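Local coordinates for protein tyrosinase (Burkholderia thailandensis, PDB 5ZRE) that catalyses, as a di-copper monophenol monooxygenase, the oxygen-dependent oxidation of phenols, probably carrying monophenols through catechols to quinones, at residues Thr424-Val429 and Val485-Leu490; Phe441-Tyr446 and Lys464-Arg469; Thr430-Ala435 and Ser526-Lys531; Ser254-Ala259 and Val270-Ser275. All coordinates share one frame; numbering follows the deposited sequence.

Interaction 1 of 4, residues Thr424-Val429 and Val485-Leu490; sequences TKKLTV and VAHFPL
L427 and F488 exchange two backbone hydrogen bonds, V429 and A486 two more, and the result is a regular antiparallel strand pair in which 485-489 forms one edge of a three-stranded sheet and 426-429 runs through its middle. The ladder carries on past the last bridge, because L490 N donates to K425 O (3.1 Å). That same residue shows how a side chain can lean back over the partner strand. Its CG stands beside its own backbone N (chi1 -65°), which turns the isobutyl group toward 425-427. CB starts 3.7 Å from K425 O; CG lies 4.1 Å from both that oxygen and L427 N. At the fork the two methyls part company: CD1 lies against the K426 backbone, 3.9 Å from its N, whereas CD2 meets CB of L427 at 4.0 Å. Strand residues L461 and F503 touch both leucines from the second sheet, so the face bearing L427, V429, A486 and F488 is an apolar interface. The other face, with K426, T428, H487 and P489, is more polar. T428 and H487 point the same way side by side, OG1 being 2.8 Å from ND1 and oblique to the imidazole, while NE2 bonds to the carbonyl of S260. K426 bends along its chain to place NZ on the carbonyls of N263, N266 and G268. Both polar ends thus join the sheet to the region around helix 256-263. On the apolar face, V429 pushes its CG2 methyl at the edge of the F488 ring, in the ring plane, 3.6 Å from CE1.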
loop_
_atom_site.group_PDB
_atom_site.type_symbol
_atom_site.label_atom_id
_atom_site.label_comp_id
_atom_site.label_asym_id
_atom_site.label_seq_id
_atom_site.Cartn_x
_atom_site.Cartn_y
_atom_site.Cartn_z
ATOM N N THR A 424 3.352 5.591 28.141
ATOM C CA THR A 424 3.369 6.644 27.137
ATOM C C THR A 424 4.662 6.569 26.319
ATOM O O THR A 424 4.864 7.358 25.385
ATOM C CB THR A 424 3.270 8.008 27.826
ATOM O OG1 THR A 424 3.880 7.818 29.102
ATOM C CG2 THR A 424 1.847 8.489 28.002
ATOM N N LYS A 425 5.534 5.631 26.679
ATOM C CA LYS A 425 6.868 5.580 26.108
ATOM C C LYS A 425 6.832 4.795 24.785
ATOM O O LYS A 425 5.766 4.344 24.321
ATOM C CB LYS A 425 7.838 4.971 27.126
ATOM C CG LYS A 425 7.844 5.609 28.514
ATOM C CD LYS A 425 9.212 5.579 29.183
ATOM C CE LYS A 425 9.162 5.554 30.695
ATOM N NZ LYS A 425 10.333 4.832 31.249
ATOM N N LYS A 426 8.020 4.595 24.210
ATOM C CA LYS A 426 8.179 4.231 22.809
ATOM C C LYS A 426 9.427 3.327 22.648
ATOM O O LYS A 426 10.449 3.580 23.269
ATOM C CB LYS A 426 8.212 5.573 22.070
ATOM C CG LYS A 426 8.626 5.526 20.608
ATOM C CD LYS A 426 9.572 6.639 20.235
ATOM C CE LYS A 426 9.005 8.006 20.546
ATOM N NZ LYS A 426 9.486 9.028 19.586
ATOM N N LEU A 427 9.347 2.247 21.846
ATOM C CA LEU A 427 10.493 1.312 21.618
ATOM C C LEU A 427 11.087 1.554 20.225
ATOM O O LEU A 427 10.377 1.617 19.227
ATOM C CB LEU A 427 10.019 -0.136 21.766
ATOM C CG LEU A 427 11.026 -1.228 21.389
ATOM C CD1 LEU A 427 11.916 -1.611 22.557
ATOM C CD2 LEU A 427 10.302 -2.469 20.903
ATOM N N THR A 428 12.392 1.730 20.184
ATOM C CA THR A 428 13.085 1.988 18.950
ATOM C C THR A 428 13.885 0.731 18.655
ATOM O O THR A 428 14.341 0.088 19.593
ATOM C CB THR A 428 13.929 3.267 19.032
ATOM O OG1 THR A 428 13.080 4.410 18.847
ATOM C CG2 THR A 428 15.040 3.300 18.010
ATOM N N VAL A 429 13.948 0.345 17.384
ATOM C CA VAL A 429 14.649 -0.861 16.973
ATOM C C VAL A 429 15.642 -0.519 15.863
ATOM O O VAL A 429 15.292 0.092 14.841
ATOM C CB VAL A 429 13.677 -1.941 16.490
ATOM C CG1 VAL A 429 14.423 -3.224 16.164
ATOM C CG2 VAL A 429 12.582 -2.196 17.501
ATOM N N VAL A 485 15.357 1.586 10.660
ATOM C CA VAL A 485 15.054 1.990 12.014
ATOM C C VAL A 485 13.546 1.903 12.233
ATOM O O VAL A 485 12.813 2.678 11.642
ATOM C CB VAL A 485 15.527 3.430 12.251
ATOM C CG1 VAL A 485 15.076 3.944 13.613
ATOM C CG2 VAL A 485 17.032 3.562 12.063
ATOM N N ALA A 486 13.087 0.986 13.080
ATOM C CA ALA A 486 11.647 0.886 13.354
ATOM C C ALA A 486 11.353 1.481 14.735
ATOM O O ALA A 486 12.198 1.442 15.631
ATOM C CB ALA A 486 11.202 -0.556 13.272
ATOM N N HIS A 487 10.147 2.003 14.884
ATOM C CA HIS A 487 9.641 2.553 16.137
ATOM C C HIS A 487 8.299 1.905 16.451
ATOM O O HIS A 487 7.497 1.761 15.570
ATOM C CB HIS A 487 9.428 4.068 16.052
ATOM C CG HIS A 487 10.673 4.830 15.763
ATOM N ND1 HIS A 487 11.498 5.303 16.773
ATOM C CD2 HIS A 487 11.237 5.205 14.596
ATOM C CE1 HIS A 487 12.518 5.948 16.235
ATOM N NE2 HIS A 487 12.381 5.897 14.902
ATOM N N PHE A 488 8.080 1.537 17.704
ATOM C CA PHE A 488 6.811 0.999 18.127
ATOM C C PHE A 488 6.388 1.696 19.410
ATOM O O PHE A 488 7.222 1.905 20.288
ATOM C CB PHE A 488 6.918 -0.503 18.374
ATOM C CG PHE A 488 7.441 -1.291 17.204
ATOM C CD1 PHE A 488 8.802 -1.480 17.024
ATOM C CD2 PHE A 488 6.575 -1.840 16.279
ATOM C CE1 PHE A 488 9.282 -2.212 15.947
ATOM C CE2 PHE A 488 7.053 -2.565 15.195
ATOM C CZ PHE A 488 8.405 -2.751 15.031
ATOM N N PRO A 489 5.103 2.027 19.527
ATOM C CA PRO A 489 4.604 2.520 20.827
ATOM C C PRO A 489 4.574 1.362 21.827
ATOM O O PRO A 489 4.472 0.189 21.388
ATOM C CB PRO A 489 3.178 3.014 20.544
ATOM C CG PRO A 489 2.728 2.192 19.326
ATOM C CD PRO A 489 3.998 1.828 18.568
ATOM N N LEU A 490 4.663 1.671 23.132
ATOM C CA LEU A 490 4.494 0.639 24.183
ATOM C C LEU A 490 3.130 0.818 24.863
ATOM O O LEU A 490 2.926 0.369 25.976
ATOM C CB LEU A 490 5.637 0.735 25.195
ATOM C CG LEU A 490 7.026 0.428 24.647
ATOM C CD1 LEU A 490 8.125 0.975 25.543
ATOM C CD2 LEU A 490 7.207 -1.062 24.456
#

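Interaction 2 of 4, residues Phe441-Tyr446 and Lys464-Arg469; sequences FIMKAY and KSILSR
F441 folds its ring over I466, and this pair is the dense end of a contact between the two arms of a beta hairpin, strands 441-450 and 456-466. The ring can lie there because CG of F441 sits between its backbone N and carbonyl carbon (chi1 68°), which brings the aromatic group alongside the partner strand. I466 CB lies over one face, 4.1 Å from the ring centroid and 18° off the normal, a CH-pi contact displaced toward the rim. CD1 of the isoleucine meets two neighbours on the same side, F441 CE2 at 3.8 Å and M443 CE at 3.5 Å, the methionine chain turning at its last torsion to bring that methyl across. Beneath these groups F441 and I466 form a hydrogen-bonded pair, with I466 N to F441 O at 2.9 Å, and M443 and K464 form the next one. K464, on the M443 face and partly exposed, packs its base against 441-446 while its chain, straight as far as its last bend, leads away. The opposite face is sparser: I442 CG1 comes only to 3.9 Å from S465 OG, which bonds to the carboxylate of D279. Beyond I466 the second segment leaves the first, and L467 turns to N278 and the copper ligand H281, touching the oxygen atom bound at the copper centre. In the fold, strand 502-508 flanks 441-446 on its other edge. Helix 274-284 lies against the face of I442 and S465 through L282, and strand 483-489 covers the M443 face with I484 and A486.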
loop_
_atom_site.group_PDB
_atom_site.type_symbol
_atom_site.label_atom_id
_atom_site.label_comp_id
_atom_site.label_asym_id
_atom_site.label_seq_id
_atom_site.Cartn_x
_atom_site.Cartn_y
_atom_site.Cartn_z
ATOM N N PHE A 441 8.883 -7.454 3.416
ATOM C CA PHE A 441 8.852 -8.152 4.709
ATOM C C PHE A 441 8.190 -7.278 5.782
ATOM O O PHE A 441 8.060 -6.057 5.614
ATOM C CB PHE A 441 10.265 -8.605 5.106
ATOM C CG PHE A 441 11.224 -7.497 5.433
ATOM C CD1 PHE A 441 12.013 -6.920 4.442
ATOM C CD2 PHE A 441 11.354 -7.040 6.739
ATOM C CE1 PHE A 441 12.888 -5.887 4.756
ATOM C CE2 PHE A 441 12.240 -6.018 7.055
ATOM C CZ PHE A 441 12.978 -5.421 6.056
ATOM N N ILE A 442 7.746 -7.956 6.850
ATOM C CA ILE A 442 7.007 -7.374 7.993
ATOM C C ILE A 442 7.837 -7.603 9.261
ATOM O O ILE A 442 8.276 -8.717 9.539
ATOM C CB ILE A 442 5.589 -7.992 8.124
ATOM C CG1 ILE A 442 4.746 -7.795 6.863
ATOM C CG2 ILE A 442 4.819 -7.459 9.330
ATOM C CD1 ILE A 442 3.590 -8.772 6.751
ATOM N N MET A 443 8.069 -6.539 10.012
ATOM C CA MET A 443 8.668 -6.610 11.339
ATOM C C MET A 443 7.536 -6.606 12.353
ATOM O O MET A 443 6.802 -5.631 12.380
ATOM C CB MET A 443 9.523 -5.382 11.632
ATOM C CG MET A 443 10.993 -5.661 11.715
ATOM S SD MET A 443 11.956 -4.134 11.630
ATOM C CE MET A 443 12.120 -3.991 9.855
ATOM N N LYS A 444 7.375 -7.664 13.151
ATOM C CA LYS A 444 6.386 -7.622 14.234
ATOM C C LYS A 444 7.124 -7.575 15.563
ATOM O O LYS A 444 7.986 -8.405 15.782
ATOM C CB LYS A 444 5.454 -8.831 14.200
ATOM C CG LYS A 444 4.363 -8.766 13.146
ATOM C CD LYS A 444 3.402 -9.925 13.208
ATOM C CE LYS A 444 1.998 -9.500 13.579
ATOM N NZ LYS A 444 0.989 -10.505 13.168
ATOM N N ALA A 445 6.748 -6.635 16.433
ATOM C CA ALA A 445 7.447 -6.435 17.709
ATOM C C ALA A 445 6.598 -6.956 18.862
ATOM O O ALA A 445 5.371 -6.926 18.814
ATOM C CB ALA A 445 7.784 -4.970 17.916
ATOM N N TYR A 446 7.291 -7.377 19.919
ATOM C CA TYR A 446 6.665 -7.988 21.085
ATOM C C TYR A 446 7.467 -7.712 22.353
ATOM O O TYR A 446 8.697 -7.707 22.328
ATOM C CB TYR A 446 6.635 -9.506 20.949
ATOM C CG TYR A 446 5.764 -10.020 19.844
ATOM C CD1 TYR A 446 4.425 -10.312 20.055
ATOM C CD2 TYR A 446 6.297 -10.269 18.594
ATOM C CE1 TYR A 446 3.631 -10.825 19.040
ATOM C CE2 TYR A 446 5.508 -10.746 17.559
ATOM C CZ TYR A 446 4.173 -11.031 17.777
ATOM O OH TYR A 446 3.427 -11.518 16.741
ATOM N N LYS A 464 5.485 -3.262 11.198
ATOM C CA LYS A 464 6.002 -2.317 10.237
ATOM C C LYS A 464 6.173 -3.048 8.905
ATOM O O LYS A 464 6.912 -4.030 8.877
ATOM C CB LYS A 464 7.321 -1.727 10.735
ATOM C CG LYS A 464 7.973 -0.726 9.789
ATOM C CD LYS A 464 9.446 -0.461 10.138
ATOM C CE LYS A 464 10.211 0.425 9.175
ATOM N NZ LYS A 464 9.635 1.786 9.123
ATOM N N SER A 465 5.502 -2.596 7.843
ATOM C CA SER A 465 5.653 -3.229 6.539
ATOM C C SER A 465 6.697 -2.496 5.695
ATOM O O SER A 465 6.548 -1.332 5.420
ATOM C CB SER A 465 4.365 -3.292 5.826
ATOM O OG SER A 465 3.449 -4.097 6.559
ATOM N N ILE A 466 7.736 -3.212 5.274
ATOM C CA ILE A 466 8.662 -2.698 4.281
ATOM C C ILE A 466 8.267 -3.270 2.916
ATOM O O ILE A 466 8.399 -4.453 2.656
ATOM C CB ILE A 466 10.115 -3.034 4.658
ATOM C CG1 ILE A 466 10.552 -2.300 5.930
ATOM C CG2 ILE A 466 11.048 -2.705 3.502
ATOM C CD1 ILE A 466 10.022 -2.900 7.221
ATOM N N LEU A 467 7.724 -2.418 2.077
ATOM C CA LEU A 467 7.433 -2.732 0.672
ATOM C C LEU A 467 8.736 -2.632 -0.106
ATOM O O LEU A 467 9.331 -1.596 -0.116
ATOM C CB LEU A 467 6.411 -1.740 0.109
ATOM C CG LEU A 467 6.126 -1.900 -1.385
ATOM C CD1 LEU A 467 5.402 -3.220 -1.660
ATOM C CD2 LEU A 467 5.348 -0.698 -1.924
ATOM N N SER A 468 9.157 -3.696 -0.752
ATOM C CA SER A 468 10.443 -3.645 -1.386
ATOM C C SER A 468 10.356 -4.370 -2.736
ATOM O O SER A 468 9.269 -4.380 -3.342
ATOM C CB SER A 468 11.479 -4.211 -0.453
ATOM O OG SER A 468 12.806 -4.051 -0.957
ATOM N N ARG A 469 11.464 -4.948 -3.218
ATOM C CA ARG A 469 11.489 -5.508 -4.559
ATOM C C ARG A 469 12.407 -6.733 -4.588
ATOM O O ARG A 469 13.058 -7.046 -3.609
ATOM C CB ARG A 469 11.836 -4.393 -5.561
ATOM C CG ARG A 469 13.310 -4.169 -5.864
ATOM C CD ARG A 469 14.110 -3.569 -4.719
ATOM N NE ARG A 469 15.205 -2.736 -5.213
ATOM C CZ ARG A 469 16.280 -2.378 -4.513
ATOM N NH1 ARG A 469 17.118 -1.485 -5.016
ATOM N NH2 ARG A 469 16.531 -2.918 -3.332
#

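Interaction 3 of 4, residues Thr430-Ala435 and Ser526-Lys531; sequences TGIDRA and SALQPK
T430 and K531 face each other as an antiparallel hydrogen-bonded pair, the bridge at which 526-531 joins strand 426-433, the pairing continuing beyond it where T428 bonds to E533. K531 N gives its hydrogen to T430 O at 2.8 Å, approaching from above the carbonyl plane, and T430 N returns a bond to K531 O at 3.0 Å. The threonine hydroxyl adds a weak third link: with chi1 at 58°, OG1 lies between the backbone N and carbonyl carbon and comes to 3.4 Å from that same K531 oxygen. K531 crosses T430 at about a right angle, brings only its CB close, and then kinks at chi2 and chi3 as its end leaves the contact. At G431 the pairing breaks off; phi is positive (67°), and its O faces Q529 O as two acceptors. Past it the side chains barely meet: I432 CG2 is 4.4 Å from L528 CD1, and its CG1 stays equally far from P530 CB. D433 turns its carboxylate back on its own chain, OD1 accepting from A435 N in an Asx turn. Cohesion at this surface edge of the sheet therefore rests on main-chain bonding, with loose apolar touches as its complement.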
loop_
_atom_site.group_PDB
_atom_site.type_symbol
_atom_site.label_atom_id
_atom_site.label_comp_id
_atom_site.label_asym_id
_atom_site.label_seq_id
_atom_site.Cartn_x
_atom_site.Cartn_y
_atom_site.Cartn_z
ATOM N N THR A 430 16.861 -0.985 16.044
ATOM C CA THR A 430 17.963 -0.593 15.182
ATOM C C THR A 430 18.881 -1.800 14.955
ATOM O O THR A 430 18.644 -2.871 15.478
ATOM C CB THR A 430 18.681 0.621 15.792
ATOM O OG1 THR A 430 19.135 0.289 17.109
ATOM C CG2 THR A 430 17.783 1.837 15.865
ATOM N N GLY A 431 19.927 -1.596 14.162
ATOM C CA GLY A 431 20.840 -2.663 13.760
ATOM C C GLY A 431 20.158 -3.684 12.858
ATOM O O GLY A 431 20.370 -4.860 13.015
ATOM N N ILE A 432 19.309 -3.252 11.941
ATOM C CA ILE A 432 18.792 -4.156 10.911
ATOM C C ILE A 432 19.341 -3.721 9.544
ATOM O O ILE A 432 19.016 -2.622 9.100
ATOM C CB ILE A 432 17.254 -4.128 10.893
ATOM C CG1 ILE A 432 16.648 -4.421 12.270
ATOM C CG2 ILE A 432 16.721 -5.053 9.804
ATOM C CD1 ILE A 432 15.661 -3.348 12.736
ATOM N N ASP A 433 20.139 -4.567 8.877
ATOM C CA ASP A 433 20.556 -4.295 7.475
ATOM C C ASP A 433 19.677 -5.073 6.484
ATOM O O ASP A 433 19.828 -6.287 6.290
ATOM C CB ASP A 433 22.063 -4.558 7.211
ATOM C CG ASP A 433 22.617 -3.707 6.035
ATOM O OD1 ASP A 433 21.942 -3.596 4.987
ATOM O OD2 ASP A 433 23.721 -3.128 6.159
ATOM N N ARG A 434 18.783 -4.341 5.834
ATOM C CA ARG A 434 17.818 -4.925 4.935
ATOM C C ARG A 434 18.448 -5.169 3.562
ATOM O O ARG A 434 17.823 -5.792 2.701
ATOM C CB ARG A 434 16.597 -4.012 4.808
ATOM C CG ARG A 434 16.685 -2.951 3.717
ATOM C CD ARG A 434 15.553 -1.937 3.840
ATOM N NE ARG A 434 15.094 -1.388 2.571
ATOM C CZ ARG A 434 14.517 -2.105 1.611
ATOM N NH1 ARG A 434 14.523 -3.426 1.692
ATOM N NH2 ARG A 434 13.935 -1.501 0.584
ATOM N N ALA A 435 19.670 -4.686 3.346
ATOM C CA ALA A 435 20.239 -4.709 2.000
ATOM C C ALA A 435 20.322 -6.146 1.517
ATOM O O ALA A 435 20.354 -6.359 0.322
ATOM C CB ALA A 435 21.597 -4.052 1.947
ATOM N N SER A 526 17.868 -15.286 10.441
ATOM C CA SER A 526 18.238 -15.747 11.824
ATOM C C SER A 526 19.482 -15.056 12.415
ATOM O O SER A 526 19.639 -15.023 13.634
ATOM C CB SER A 526 18.415 -17.212 11.878
ATOM O OG SER A 526 17.362 -17.774 12.629
ATOM N N ALA A 527 20.376 -14.511 11.612
ATOM C CA ALA A 527 21.566 -13.841 12.137
ATOM C C ALA A 527 21.289 -12.347 12.379
ATOM O O ALA A 527 22.166 -11.603 12.825
ATOM C CB ALA A 527 22.709 -14.028 11.163
ATOM N N LEU A 528 20.094 -11.866 12.078
ATOM C CA LEU A 528 19.850 -10.439 12.308
ATOM C C LEU A 528 20.063 -10.123 13.791
ATOM O O LEU A 528 19.674 -10.895 14.646
ATOM C CB LEU A 528 18.426 -10.074 11.886
ATOM C CG LEU A 528 18.188 -9.965 10.386
ATOM C CD1 LEU A 528 16.785 -9.447 10.129
ATOM C CD2 LEU A 528 19.243 -9.088 9.724
ATOM N N GLN A 529 20.638 -8.961 14.061
ATOM C CA GLN A 529 21.064 -8.588 15.400
ATOM C C GLN A 529 20.367 -7.294 15.828
ATOM O O GLN A 529 20.970 -6.238 15.805
ATOM C CB GLN A 529 22.582 -8.413 15.371
ATOM C CG GLN A 529 23.201 -8.413 16.753
ATOM C CD GLN A 529 22.935 -9.732 17.420
ATOM O OE1 GLN A 529 22.335 -9.798 18.492
ATOM N NE2 GLN A 529 23.362 -10.791 16.754
ATOM N N PRO A 530 19.089 -7.358 16.195
ATOM C CA PRO A 530 18.441 -6.088 16.418
ATOM C C PRO A 530 18.748 -5.533 17.822
ATOM O O PRO A 530 18.718 -6.291 18.812
ATOM C CB PRO A 530 16.952 -6.397 16.208
ATOM C CG PRO A 530 16.795 -7.834 16.636
ATOM C CD PRO A 530 18.147 -8.470 16.382
ATOM N N LYS A 531 19.027 -4.220 17.880
ATOM C CA LYS A 531 19.278 -3.492 19.134
ATOM C C LYS A 531 18.034 -2.681 19.586
ATOM O O LYS A 531 17.303 -2.066 18.798
ATOM C CB LYS A 531 20.529 -2.633 18.934
ATOM C CG LYS A 531 21.838 -3.404 18.772
ATOM C CD LYS A 531 22.572 -3.721 20.080
ATOM C CE LYS A 531 22.269 -5.104 20.631
ATOM N NZ LYS A 531 22.773 -5.281 22.017
#

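Interaction 4 of 4, residues Ser254-Ala259 and Val270-Ser275; sequences SNTTSA and VTPVES
P272, T256 and E274 bury the greatest areas where the start of helix 256-263 meets the turn leading into helix 274-284. The proline ring presses its CG between the A259 CB methyl (3.5 Å) and T256 CG2 (3.7 Å), while its CB abuts the carbonyl oxygen of N255. E274 supplies the polar half. Its CG lies opposite its backbone N (chi1 -157°) and the rest of the chain is extended, which carries the carboxylate over to the first turn of the neighbouring helix. There OE2 accepts from T256 N at 2.9 Å, in a nearly straight bond (162°). T256 OG1 is 3.3 Å from the same oxygen, its side chain crossing the glutamate at about a right angle. The other oxygen, OE1, takes the N-H of G86, so the two branches of one carboxylate tie together two backbone elements. N255 completes the helix start as its N-cap: OD1 accepts from S258 N at 3.0 Å and, more weakly, from T257 N. Its amide rotation is fixed by ND2, which donates to the hydroxyls of S254 and S258. E274 also touches H85 and lies three residues before H277, which is consistent with its joining the helix start to the surroundings of these copper ligands. Three successive N-H groups at the helix end are thus met by oxygen.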
loop_
_atom_site.group_PDB
_atom_site.type_symbol
_atom_site.label_atom_id
_atom_site.label_comp_id
_atom_site.label_asym_id
_atom_site.label_seq_id
_atom_site.Cartn_x
_atom_site.Cartn_y
_atom_site.Cartn_z
ATOM N N SER A 254 4.962 12.646 4.140
ATOM C CA SER A 254 5.235 12.207 2.778
ATOM C C SER A 254 5.788 10.780 2.756
ATOM O O SER A 254 5.501 10.059 1.810
ATOM C CB SER A 254 6.178 13.171 2.084
ATOM O OG SER A 254 7.459 13.171 2.701
ATOM N N ASN A 255 6.573 10.347 3.745
ATOM C CA ASN A 255 7.374 9.118 3.501
ATOM C C ASN A 255 7.985 8.522 4.773
ATOM O O ASN A 255 8.198 9.231 5.774
ATOM C CB ASN A 255 8.523 9.380 2.519
ATOM C CG ASN A 255 9.700 10.121 3.128
ATOM O OD1 ASN A 255 10.711 9.508 3.469
ATOM N ND2 ASN A 255 9.579 11.429 3.276
ATOM N N THR A 256 8.373 7.240 4.658
ATOM C CA THR A 256 8.882 6.460 5.800
ATOM C C THR A 256 10.336 6.791 6.139
ATOM O O THR A 256 10.791 6.408 7.198
ATOM C CB THR A 256 8.820 4.948 5.558
ATOM O OG1 THR A 256 9.505 4.703 4.319
ATOM C CG2 THR A 256 7.392 4.453 5.558
ATOM N N THR A 257 11.079 7.441 5.269
ATOM C CA THR A 257 12.439 7.781 5.655
ATOM C C THR A 257 12.405 8.961 6.633
ATOM O O THR A 257 12.993 8.889 7.696
ATOM C CB THR A 257 13.329 8.103 4.450
ATOM O OG1 THR A 257 13.242 7.069 3.476
ATOM C CG2 THR A 257 14.780 8.258 4.829
ATOM N N SER A 258 11.721 10.043 6.236
ATOM C CA SER A 258 11.583 11.260 7.048
ATOM C C SER A 258 10.887 10.931 8.383
ATOM O O SER A 258 11.346 11.332 9.443
ATOM C CB SER A 258 10.838 12.343 6.267
ATOM O OG SER A 258 11.420 12.553 4.983
ATOM N N ALA A 259 9.789 10.199 8.323
ATOM C CA ALA A 259 8.999 9.835 9.533
ATOM C C ALA A 259 9.864 9.043 10.516
ATOM O O ALA A 259 9.768 9.250 11.715
ATOM C CB ALA A 259 7.755 9.048 9.193
ATOM N N VAL A 270 4.800 9.847 14.887
ATOM C CA VAL A 270 4.267 10.326 13.675
ATOM C C VAL A 270 4.175 9.132 12.714
ATOM O O VAL A 270 4.912 8.183 12.887
ATOM C CB VAL A 270 5.186 11.449 13.206
ATOM C CG1 VAL A 270 5.208 11.636 11.706
ATOM C CG2 VAL A 270 4.805 12.724 13.917
ATOM N N THR A 271 3.265 9.170 11.726
ATOM C CA THR A 271 3.031 8.066 10.798
ATOM C C THR A 271 2.851 8.625 9.393
ATOM O O THR A 271 1.939 9.383 9.146
ATOM C CB THR A 271 1.803 7.234 11.161
ATOM O OG1 THR A 271 2.127 6.525 12.352
ATOM C CG2 THR A 271 1.418 6.241 10.087
ATOM N N PRO A 272 3.717 8.240 8.488
ATOM C CA PRO A 272 3.679 8.763 7.127
ATOM C C PRO A 272 2.554 8.076 6.351
ATOM O O PRO A 272 2.199 6.952 6.691
ATOM C CB PRO A 272 5.014 8.341 6.520
ATOM C CG PRO A 272 5.461 7.120 7.349
ATOM C CD PRO A 272 4.650 7.110 8.633
ATOM N N VAL A 273 1.978 8.711 5.348
ATOM C CA VAL A 273 0.858 8.041 4.628
ATOM C C VAL A 273 1.366 6.756 3.956
ATOM O O VAL A 273 0.613 5.783 3.854
ATOM C CB VAL A 273 0.184 8.971 3.603
ATOM C CG1 VAL A 273 1.057 9.244 2.380
ATOM C CG2 VAL A 273 -1.156 8.405 3.208
ATOM N N GLU A 274 2.650 6.765 3.552
ATOM C CA GLU A 274 3.349 5.631 2.947
ATOM C C GLU A 274 3.228 4.346 3.808
ATOM O O GLU A 274 3.187 3.221 3.267
ATOM C CB GLU A 274 4.813 6.022 2.693
ATOM C CG GLU A 274 5.464 5.199 1.609
ATOM C CD GLU A 274 6.933 5.438 1.273
ATOM O OE1 GLU A 274 7.402 4.865 0.223
ATOM O OE2 GLU A 274 7.628 6.148 2.049
ATOM N N SER A 275 3.183 4.442 5.123
ATOM C CA SER A 275 3.242 3.215 5.957
ATOM C C SER A 275 1.988 2.327 5.801
ATOM O O SER A 275 2.109 1.153 5.456
ATOM C CB SER A 275 3.510 3.555 7.410
ATOM O OG SER A 275 3.151 2.478 8.257
#

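How the interactions relate
Interactions 1 and 3 extend one sheet from its central strand 426-433, and touch where V429 CG1 meets P530 CB at 4.1 Å. Interaction 2 belongs to the second sheet and is nested in sequence inside both; the two sheets pack together through A486 CB against K464 CD (3.6 Å) and F488 CZ against A445 CB (3.7 Å). R434 NH2, 3.2 Å from S468 OG, probably adds a hydrogen bond between interactions 2 and 3. Interaction 4 touches none of the others, but it and interaction 2 border the active site: L467 touches the bound oxygen, and the E274 side chain lies beside H85, about 7 Å from a copper ion. Helix 274-284 runs from interaction 4 to interaction 2.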